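Local atomic coordinates of phage-related protein (Bacillus cereus, PDB entry 4JG2), a protein that is of unknown function but probably binds single-stranded DNA, like the phage Enc34 single-stranded-DNA-binding protein. Residues A[38-43]-A[66-71]; A[44-49]-A[180-185]; A[87-92]-A[99-104]. One frame throughout, in Å; residues are numbered along the deposited sequence. Where two conformers were deposited one is given.

Contacts 1 and 2 belong together in the interior, their centres about 7 Å apart, whereas contact 3 lies near the surface, its centre about 23 Å from that of contact 1. The first two share one sheet, in which strands 45-50 and 63-71 are neighbours, joined by backbone bonds such as L69 N to R45 O; contact 2 sets it against strand 175-186 of the other sheet, contact 1 against the loop that follows strand 37-39. Contact 2 is wholly apolar; contact 1 pairs one apolar touch with a carbonyl at the edge of a proline ring, beside a polar turn. Contact 3 wraps a buried isoleucine of helix 75-96 with lysine and proline carbon, leaving charges at its margin.

Contact 1. Residues A[38-43]-A[66-71]; sequences VVTSVN and VSVLIP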
loop_
_atom_site.group_PDB
_atom_site.type_symbol
_atom_site.label_atom_id
_atom_site.label_comp_id
_atom_site.label_asym_id
_atom_site.label_seq_id
_atom_site.Cartn_x
_atom_site.Cartn_y
_atom_site.Cartn_z
ATOM N N VAL A 38 7.751 5.777 -0.845
ATOM C CA VAL A 38 7.321 6.391 0.423
ATOM C C VAL A 38 7.242 5.315 1.476
ATOM O O VAL A 38 6.676 4.251 1.232
ATOM C CB VAL A 38 5.923 7.016 0.300
ATOM C CG1 VAL A 38 5.469 7.604 1.676
ATOM C CG2 VAL A 38 5.892 8.071 -0.803
ATOM N N VAL A 39 7.787 5.587 2.642
ATOM C CA VAL A 39 7.626 4.710 3.807
ATOM C C VAL A 39 6.642 5.377 4.758
ATOM O O VAL A 39 6.898 6.495 5.228
ATOM C CB VAL A 39 8.955 4.365 4.482
ATOM C CG1 VAL A 39 8.780 3.318 5.567
ATOM C CG2 VAL A 39 9.947 3.824 3.491
ATOM N N THR A 40 5.503 4.738 5.010
ATOM C CA THR A 40 4.439 5.337 5.844
ATOM C C THR A 40 4.835 5.383 7.315
ATOM O O THR A 40 5.866 4.811 7.712
ATOM C CB THR A 40 3.102 4.621 5.622
ATOM O OG1 THR A 40 3.186 3.337 6.204
ATOM C CG2 THR A 40 2.752 4.482 4.147
ATOM N N SER A 41 4.010 6.077 8.088
ATOM C CA SER A 41 4.325 6.323 9.501
ATOM C C SER A 41 4.058 5.172 10.408
ATOM O O SER A 41 3.317 4.222 10.073
ATOM C CB SER A 41 3.568 7.588 10.031
ATOM O OG SER A 41 2.321 7.177 10.510
ATOM N N VAL A 42 4.535 5.284 11.628
ATOM C CA VAL A 42 4.207 4.295 12.667
ATOM C C VAL A 42 2.720 4.221 13.028
ATOM O O VAL A 42 2.304 3.301 13.722
ATOM C CB VAL A 42 5.035 4.534 13.960
ATOM C CG1 VAL A 42 6.501 4.319 13.681
ATOM C CG2 VAL A 42 4.790 5.897 14.594
ATOM N N ASN A 43 1.933 5.239 12.576
ATOM C CA ASN A 43 0.477 5.257 12.872
ATOM C C ASN A 43 -0.375 4.694 11.771
ATOM O O ASN A 43 -1.592 4.716 11.834
ATOM C CB ASN A 43 0.050 6.673 13.216
ATOM C CG ASN A 43 0.786 7.176 14.414
ATOM O OD1 ASN A 43 0.786 6.550 15.453
ATOM N ND2 ASN A 43 1.462 8.225 14.230
ATOM N N VAL A 66 -2.270 -5.374 0.737
ATOM C CA VAL A 66 -2.782 -4.802 1.975
ATOM C C VAL A 66 -3.385 -3.449 1.612
ATOM O O VAL A 66 -2.903 -2.786 0.722
ATOM C CB VAL A 66 -1.663 -4.627 3.036
ATOM C CG1 VAL A 66 -0.495 -3.850 2.532
ATOM C CG2 VAL A 66 -2.186 -4.133 4.360
ATOM N N SER A 67 -4.452 -3.103 2.342
ATOM C CA SER A 67 -5.042 -1.770 2.310
ATOM C C SER A 67 -4.401 -0.982 3.460
ATOM O O SER A 67 -4.618 -1.302 4.627
ATOM C CB SER A 67 -6.562 -1.835 2.404
ATOM O OG SER A 67 -7.107 -2.402 1.214
ATOM N N VAL A 68 -3.591 0.020 3.108
ATOM C CA VAL A 68 -2.838 0.749 4.071
ATOM C C VAL A 68 -3.637 1.992 4.475
ATOM O O VAL A 68 -3.955 2.848 3.620
ATOM C CB VAL A 68 -1.540 1.147 3.327
ATOM C CG1 VAL A 68 -0.604 1.898 4.196
ATOM C CG2 VAL A 68 -0.830 -0.088 2.713
ATOM N N LEU A 69 -3.962 2.094 5.764
ATOM C CA LEU A 69 -4.758 3.177 6.312
ATOM C C LEU A 69 -3.856 4.247 6.867
ATOM O O LEU A 69 -3.106 3.995 7.826
ATOM C CB LEU A 69 -5.705 2.637 7.379
ATOM C CG LEU A 69 -6.649 1.531 6.986
ATOM C CD1 LEU A 69 -7.522 1.123 8.153
ATOM C CD2 LEU A 69 -7.430 1.704 5.749
ATOM N N ILE A 70 -3.924 5.434 6.290
ATOM C CA ILE A 70 -3.067 6.567 6.636
ATOM C C ILE A 70 -3.903 7.646 7.305
ATOM O O ILE A 70 -4.814 8.193 6.689
ATOM C CB ILE A 70 -2.461 7.124 5.330
ATOM C CG1 ILE A 70 -1.619 6.020 4.632
ATOM C CG2 ILE A 70 -1.600 8.371 5.584
ATOM C CD1 ILE A 70 -1.535 6.091 3.173
ATOM N N PRO A 71 -3.647 7.896 8.594
ATOM C CA PRO A 71 -4.485 8.902 9.231
ATOM C C PRO A 71 -4.418 10.235 8.497
ATOM O O PRO A 71 -3.335 10.636 8.089
ATOM C CB PRO A 71 -3.933 8.969 10.665
ATOM C CG PRO A 71 -2.871 8.018 10.764
ATOM C CD PRO A 71 -2.650 7.308 9.503
#
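T40 meets V68 through carbon alone: its methyl CG2 lies 4.2 Å from V68 CG1, where the chain has just left strand 37-39. With OG1 between the backbone N and carbonyl carbon (chi1 71°), the threonine sends CG2 toward the valine and keeps its hydroxyl for other partners, the backbone N of V160 and the hydroxyl of T44. One side chain thus serves an apolar seam and a buried polar cluster at once.

S41 comes next and shapes the backbone without touching strand 63-71. Its OG accepts from N43 N at 2.9 Å, with an N-H...O angle of 151°, which makes an ST turn and brings N43 round to the far end of the strand.

There N43 lies against P71, their CA atoms 7.2 Å apart. The main-chain O of N43 comes up to the CD-CG edge of the proline ring, 3.6 Å from P71 CD and 3.7 Å from P71 CG, and N43 CB comes within 4.0 Å of P71 CG. The carbonyl oxygen meets these edge carbons by van der Waals contact alone. No hydrogen bond crosses between the segments, whose touching parts run 58° apart.

Around this corner, helix 75-96 packs on both segments, A80 and A84 taking V38 while I81 takes I70. Strand 63-71 is itself flanked in its sheet by strands 45-50 and 125-132, and backbone bonds from V38 and T40 tie the other segment to strand 157-169.

Contact 2. Residues A[44-49]-A[180-185]; sequences TRLSYF and GNIQKI
The hydrophobic core between two beta sheets is where I182 meets L46 and F49, an arrangement consistent with the OB-like fold expected of a phage single-stranded-DNA-binding protein. Strand 45-50 is an outer strand of the four-stranded antiparallel sheet, and strand 175-186 belongs to the mixed sheet; no hydrogen bond passes between the two segments, and methyl groups and one ring do all the touching.

The chain turns a corner at Y48, whose positive phi and psi (51° and 54°) set the residues before and after it on different courses. That corner lets L46 and F49, three positions apart, both point toward the same isoleucine. Each takes a different branch of it. L46 offers CD1 to I182 CG2 at 4.4 Å, a loose methyl-to-methyl approach, while the longer branch of I182 reaches on to the phenyl ring.

Neighbours close the core around the trio: V66 of strand 63-71 and V160 of strand 157-169 touch L46, A158 touches I182, and I138 and V152 touch F49. The polar backbone is looked after separately, with F49 N bonded to S154 OG and L46 paired with G155 and C156.

F49 holds CG opposite its backbone N (chi1 176°), extending the ring toward strand 175-186. The ring presents an edge there: I182 CD1 lies near the ring plane, 3.8 Å from F49 CE1, so this methyl meets the rim of the phenyl group and does not stack on its face.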
loop_
_atom_site.group_PDB
_atom_site.type_symbol
_atom_site.label_atom_id
_atom_site.label_comp_id
_atom_site.label_asym_id
_atom_site.label_seq_id
_atom_site.Cartn_x
_atom_site.Cartn_y
_atom_site.Cartn_z
ATOM N N THR A 44 0.277 4.056 10.800
ATOM C CA THR A 44 -0.405 3.390 9.683
ATOM C C THR A 44 -1.068 2.103 10.199
ATOM O O THR A 44 -0.441 1.342 10.943
ATOM C CB THR A 44 0.609 2.928 8.629
ATOM O OG1 THR A 44 1.366 4.045 8.210
ATOM C CG2 THR A 44 -0.028 2.251 7.512
ATOM N N ARG A 45 -2.332 1.877 9.847
ATOM C CA ARG A 45 -3.032 0.658 10.235
ATOM C C ARG A 45 -3.211 -0.246 9.015
ATOM O O ARG A 45 -3.394 0.250 7.902
ATOM C CB ARG A 45 -4.386 0.985 10.876
ATOM C CG ARG A 45 -4.978 -0.148 11.674
ATOM C CD ARG A 45 -6.261 0.256 12.375
ATOM N NE ARG A 45 -6.773 -0.811 13.238
ATOM C CZ ARG A 45 -8.001 -0.867 13.709
ATOM N NH1 ARG A 45 -8.845 0.128 13.419
ATOM N NH2 ARG A 45 -8.411 -1.837 14.477
ATOM N N LEU A 46 -3.150 -1.565 9.208
ATOM C CA LEU A 46 -3.309 -2.514 8.100
ATOM C C LEU A 46 -4.727 -3.014 8.052
ATOM O O LEU A 46 -5.298 -3.487 9.065
ATOM C CB LEU A 46 -2.347 -3.696 8.281
ATOM C CG LEU A 46 -0.892 -3.346 8.512
ATOM C CD1 LEU A 46 -0.049 -4.583 8.529
ATOM C CD2 LEU A 46 -0.361 -2.364 7.480
ATOM N N SER A 47 -5.322 -2.999 6.849
ATOM C CA SER A 47 -6.629 -3.565 6.586
ATOM C C SER A 47 -6.483 -4.605 5.471
ATOM O O SER A 47 -5.687 -4.422 4.534
ATOM C CB SER A 47 -7.610 -2.451 6.155
ATOM O OG SER A 47 -8.795 -2.891 5.551
ATOM N N TYR A 48 -7.255 -5.689 5.527
ATOM C CA TYR A 48 -7.217 -6.708 4.507
ATOM C C TYR A 48 -5.773 -7.141 4.261
ATOM O O TYR A 48 -5.271 -7.187 3.114
ATOM C CB TYR A 48 -7.953 -6.289 3.219
ATOM C CG TYR A 48 -9.375 -5.888 3.441
ATOM C CD1 TYR A 48 -10.277 -6.729 4.039
ATOM C CD2 TYR A 48 -9.818 -4.660 3.032
ATOM C CE1 TYR A 48 -11.608 -6.360 4.179
ATOM C CE2 TYR A 48 -11.109 -4.282 3.199
ATOM C CZ TYR A 48 -12.014 -5.151 3.758
ATOM O OH TYR A 48 -13.348 -4.816 3.971
ATOM N N PHE A 49 -5.113 -7.536 5.334
ATOM C CA PHE A 49 -3.728 -7.908 5.250
ATOM C C PHE A 49 -3.497 -9.284 4.636
ATOM O O PHE A 49 -3.876 -10.308 5.193
ATOM C CB PHE A 49 -3.101 -7.852 6.669
ATOM C CG PHE A 49 -1.712 -8.308 6.718
ATOM C CD1 PHE A 49 -0.678 -7.588 6.223
ATOM C CD2 PHE A 49 -1.483 -9.550 7.251
ATOM C CE1 PHE A 49 0.668 -8.162 6.350
ATOM C CE2 PHE A 49 -0.299 -10.096 7.324
ATOM C CZ PHE A 49 0.779 -9.443 6.931
ATOM N N GLY A 180 5.930 -2.924 -0.789
ATOM C CA GLY A 180 7.277 -3.270 -0.399
ATOM C C GLY A 180 7.183 -3.940 0.966
ATOM O O GLY A 180 6.218 -4.579 1.354
ATOM N N ASN A 181 8.183 -3.714 1.763
ATOM C CA ASN A 181 8.242 -4.308 3.059
ATOM C C ASN A 181 7.333 -3.690 4.116
ATOM O O ASN A 181 6.685 -2.652 3.912
ATOM C CB ASN A 181 9.694 -4.323 3.424
ATOM C CG ASN A 181 10.504 -4.894 2.291
ATOM O OD1 ASN A 181 10.310 -6.066 1.876
ATOM N ND2 ASN A 181 11.369 -4.056 1.727
ATOM N N ILE A 182 7.273 -4.378 5.242
ATOM C CA ILE A 182 6.403 -4.022 6.369
ATOM C C ILE A 182 7.146 -4.125 7.688
ATOM O O ILE A 182 7.871 -5.134 7.887
ATOM C CB ILE A 182 5.155 -4.982 6.376
ATOM C CG1 ILE A 182 4.395 -4.902 5.042
ATOM C CG2 ILE A 182 4.264 -4.735 7.569
ATOM C CD1 ILE A 182 3.354 -5.963 4.861
ATOM N N GLN A 183 7.003 -3.123 8.551
ATOM C CA GLN A 183 7.630 -3.114 9.862
ATOM C C GLN A 183 6.504 -2.999 10.926
ATOM O O GLN A 183 5.904 -1.950 11.089
ATOM C CB GLN A 183 8.609 -1.949 10.005
ATOM C CG GLN A 183 9.246 -1.905 11.390
ATOM C CD GLN A 183 10.249 -0.819 11.529
ATOM O OE1 GLN A 183 10.023 0.306 11.105
ATOM N NE2 GLN A 183 11.400 -1.145 12.138
ATOM N N LYS A 184 6.253 -4.103 11.660
ATOM C CA LYS A 184 5.292 -4.102 12.732
ATOM C C LYS A 184 5.687 -3.137 13.850
ATOM O O LYS A 184 6.805 -3.173 14.310
ATOM C CB LYS A 184 5.217 -5.514 13.332
ATOM C CG LYS A 184 4.420 -5.632 14.621
ATOM C CD LYS A 184 2.935 -5.464 14.478
ATOM C CE LYS A 184 2.205 -5.522 15.817
ATOM N NZ LYS A 184 2.290 -6.812 16.521
ATOM N N ILE A 185 4.731 -2.304 14.285
ATOM C CA ILE A 185 4.967 -1.336 15.375
ATOM C C ILE A 185 4.151 -1.664 16.610
ATOM O O ILE A 185 4.751 -1.781 17.692
ATOM C CB ILE A 185 4.657 0.099 14.918
ATOM C CG1 ILE A 185 5.535 0.482 13.731
ATOM C CG2 ILE A 185 4.861 1.062 16.093
ATOM C CD1 ILE A 185 7.016 0.518 13.951
#

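Contact 3. Residues A[87-92]-A[99-104]; sequences AAIEEG and KKPNKA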
loop_
_atom_site.group_PDB
_atom_site.type_symbol
_atom_site.label_atom_id
_atom_site.label_comp_id
_atom_site.label_asym_id
_atom_site.label_seq_id
_atom_site.Cartn_x
_atom_site.Cartn_y
_atom_site.Cartn_z
ATOM N N ALA A 87 5.462 12.297 -9.262
ATOM C CA ALA A 87 6.713 11.801 -9.827
ATOM C C ALA A 87 6.483 10.574 -10.696
ATOM O O ALA A 87 7.102 10.399 -11.745
ATOM C CB ALA A 87 7.749 11.540 -8.749
ATOM N N ALA A 88 5.559 9.714 -10.316
ATOM C CA ALA A 88 5.195 8.538 -11.117
ATOM C C ALA A 88 4.650 8.933 -12.458
ATOM O O ALA A 88 4.953 8.325 -13.489
ATOM C CB ALA A 88 4.250 7.635 -10.329
ATOM N N ILE A 89 3.768 9.937 -12.448
ATOM C CA ILE A 89 3.214 10.456 -13.697
ATOM C C ILE A 89 4.338 11.015 -14.583
ATOM O O ILE A 89 4.427 10.692 -15.776
ATOM C CB ILE A 89 2.119 11.528 -13.427
ATOM C CG1 ILE A 89 0.905 10.849 -12.753
ATOM C CG2 ILE A 89 1.725 12.224 -14.737
ATOM C CD1 ILE A 89 -0.118 11.797 -12.182
ATOM N N GLU A 90 5.234 11.812 -13.996
ATOM C CA GLU A 90 6.334 12.371 -14.743
ATOM C C GLU A 90 7.267 11.311 -15.314
ATOM O O GLU A 90 7.722 11.445 -16.438
ATOM C CB GLU A 90 7.070 13.349 -13.863
ATOM C CG GLU A 90 6.214 14.593 -13.633
ATOM C CD GLU A 90 6.718 15.441 -12.490
ATOM O OE1 GLU A 90 7.881 15.228 -12.059
ATOM O OE2 GLU A 90 5.969 16.352 -12.043
ATOM N N GLU A 91 7.555 10.266 -14.545
ATOM C CA GLU A 91 8.410 9.185 -15.021
ATOM C C GLU A 91 7.715 8.456 -16.190
ATOM O O GLU A 91 8.402 8.017 -17.122
ATOM C CB GLU A 91 8.763 8.224 -13.885
ATOM C CG GLU A 91 9.828 8.840 -12.940
ATOM C CD GLU A 91 10.347 7.982 -11.785
ATOM O OE1 GLU A 91 10.004 6.779 -11.756
ATOM O OE2 GLU A 91 11.161 8.510 -10.963
ATOM N N GLY A 92 6.391 8.293 -16.148
ATOM C CA GLY A 92 5.631 7.709 -17.247
ATOM C C GLY A 92 5.771 8.567 -18.507
ATOM O O GLY A 92 5.984 7.997 -19.590
ATOM N N LYS A 99 1.595 14.112 -23.866
ATOM C CA LYS A 99 1.169 15.101 -22.902
ATOM C C LYS A 99 0.835 14.480 -21.564
ATOM O O LYS A 99 0.285 13.370 -21.483
ATOM C CB LYS A 99 -0.078 15.864 -23.413
ATOM N N LYS A 100 1.081 15.258 -20.526
ATOM C CA LYS A 100 0.746 14.863 -19.191
ATOM C C LYS A 100 -0.778 14.738 -19.123
ATOM O O LYS A 100 -1.486 15.576 -19.647
ATOM C CB LYS A 100 1.179 15.992 -18.256
ATOM C CG LYS A 100 1.279 15.579 -16.822
ATOM C CD LYS A 100 1.799 16.695 -15.941
ATOM C CE LYS A 100 3.167 17.207 -16.367
ATOM N NZ LYS A 100 3.645 18.272 -15.428
ATOM N N PRO A 101 -1.287 13.719 -18.432
ATOM C CA PRO A 101 -2.709 13.572 -18.357
ATOM C C PRO A 101 -3.339 14.524 -17.355
ATOM O O PRO A 101 -2.679 15.031 -16.422
ATOM C CB PRO A 101 -2.850 12.124 -17.841
ATOM C CG PRO A 101 -1.702 12.000 -16.914
ATOM C CD PRO A 101 -0.597 12.698 -17.632
ATOM N N ASN A 102 -4.629 14.754 -17.563
ATOM C CA ASN A 102 -5.447 15.443 -16.641
ATOM C C ASN A 102 -5.693 14.411 -15.511
ATOM O O ASN A 102 -6.159 13.293 -15.745
ATOM C CB ASN A 102 -6.731 15.793 -17.361
ATOM C CG ASN A 102 -7.736 16.525 -16.495
ATOM O OD1 ASN A 102 -7.839 16.312 -15.286
ATOM N ND2 ASN A 102 -8.520 17.360 -17.134
ATOM N N LYS A 103 -5.355 14.778 -14.292
ATOM C CA LYS A 103 -5.505 13.848 -13.184
ATOM C C LYS A 103 -6.938 13.369 -12.970
ATOM O O LYS A 103 -7.152 12.238 -12.463
ATOM C CB LYS A 103 -4.799 14.379 -11.938
ATOM C CG LYS A 103 -3.295 14.447 -12.121
ATOM C CD LYS A 103 -2.530 15.157 -11.010
ATOM C CE LYS A 103 -2.389 14.349 -9.751
ATOM N NZ LYS A 103 -1.665 15.155 -8.736
ATOM N N ALA A 104 -7.938 14.175 -13.327
ATOM C CA ALA A 104 -9.299 13.700 -13.214
ATOM C C ALA A 104 -9.627 12.554 -14.201
ATOM O O ALA A 104 -10.614 11.847 -14.009
ATOM C CB ALA A 104 -10.252 14.863 -13.445
#
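I89 and K100 are the closest backbone neighbours, CA to CA 7.5 Å, where the chain leaves helix 75-96 and doubles back beside it. The helix side is regular, with E91 N bonded to A87 O at 2.8 Å; the returning segment is extended until K103.

I89 is the hub, and its two ends divide the work. CG2 meets P101 CD at 3.7 Å and K100 CG at 4.0 Å, the lysine chain crossing the isoleucine at about a right angle. CD1, on the other branch, reaches K103, 4.1 Å from its CG. A bend at chi3 (75°) also brings K103 CE alongside that methyl, and its NZ goes on to a salt bridge with D86, one helical turn back from E90. Spanning K103, N102 OD1 accepts from A104 N at 2.9 Å in an Asx turn. V175 of strand 175-186 also touches I89.

In the conformer given, E90 OE2 stays 4.5 Å from K100 NZ, beyond a salt bridge, and E90 OE1 pairs with R35. The loop is thus held on the helix largely by aliphatic carbon: the lysines cover I89 with their methylenes, K103 carrying its ammonium to D86 and K100 placing its own near E90, an attraction that probably adds only modestly.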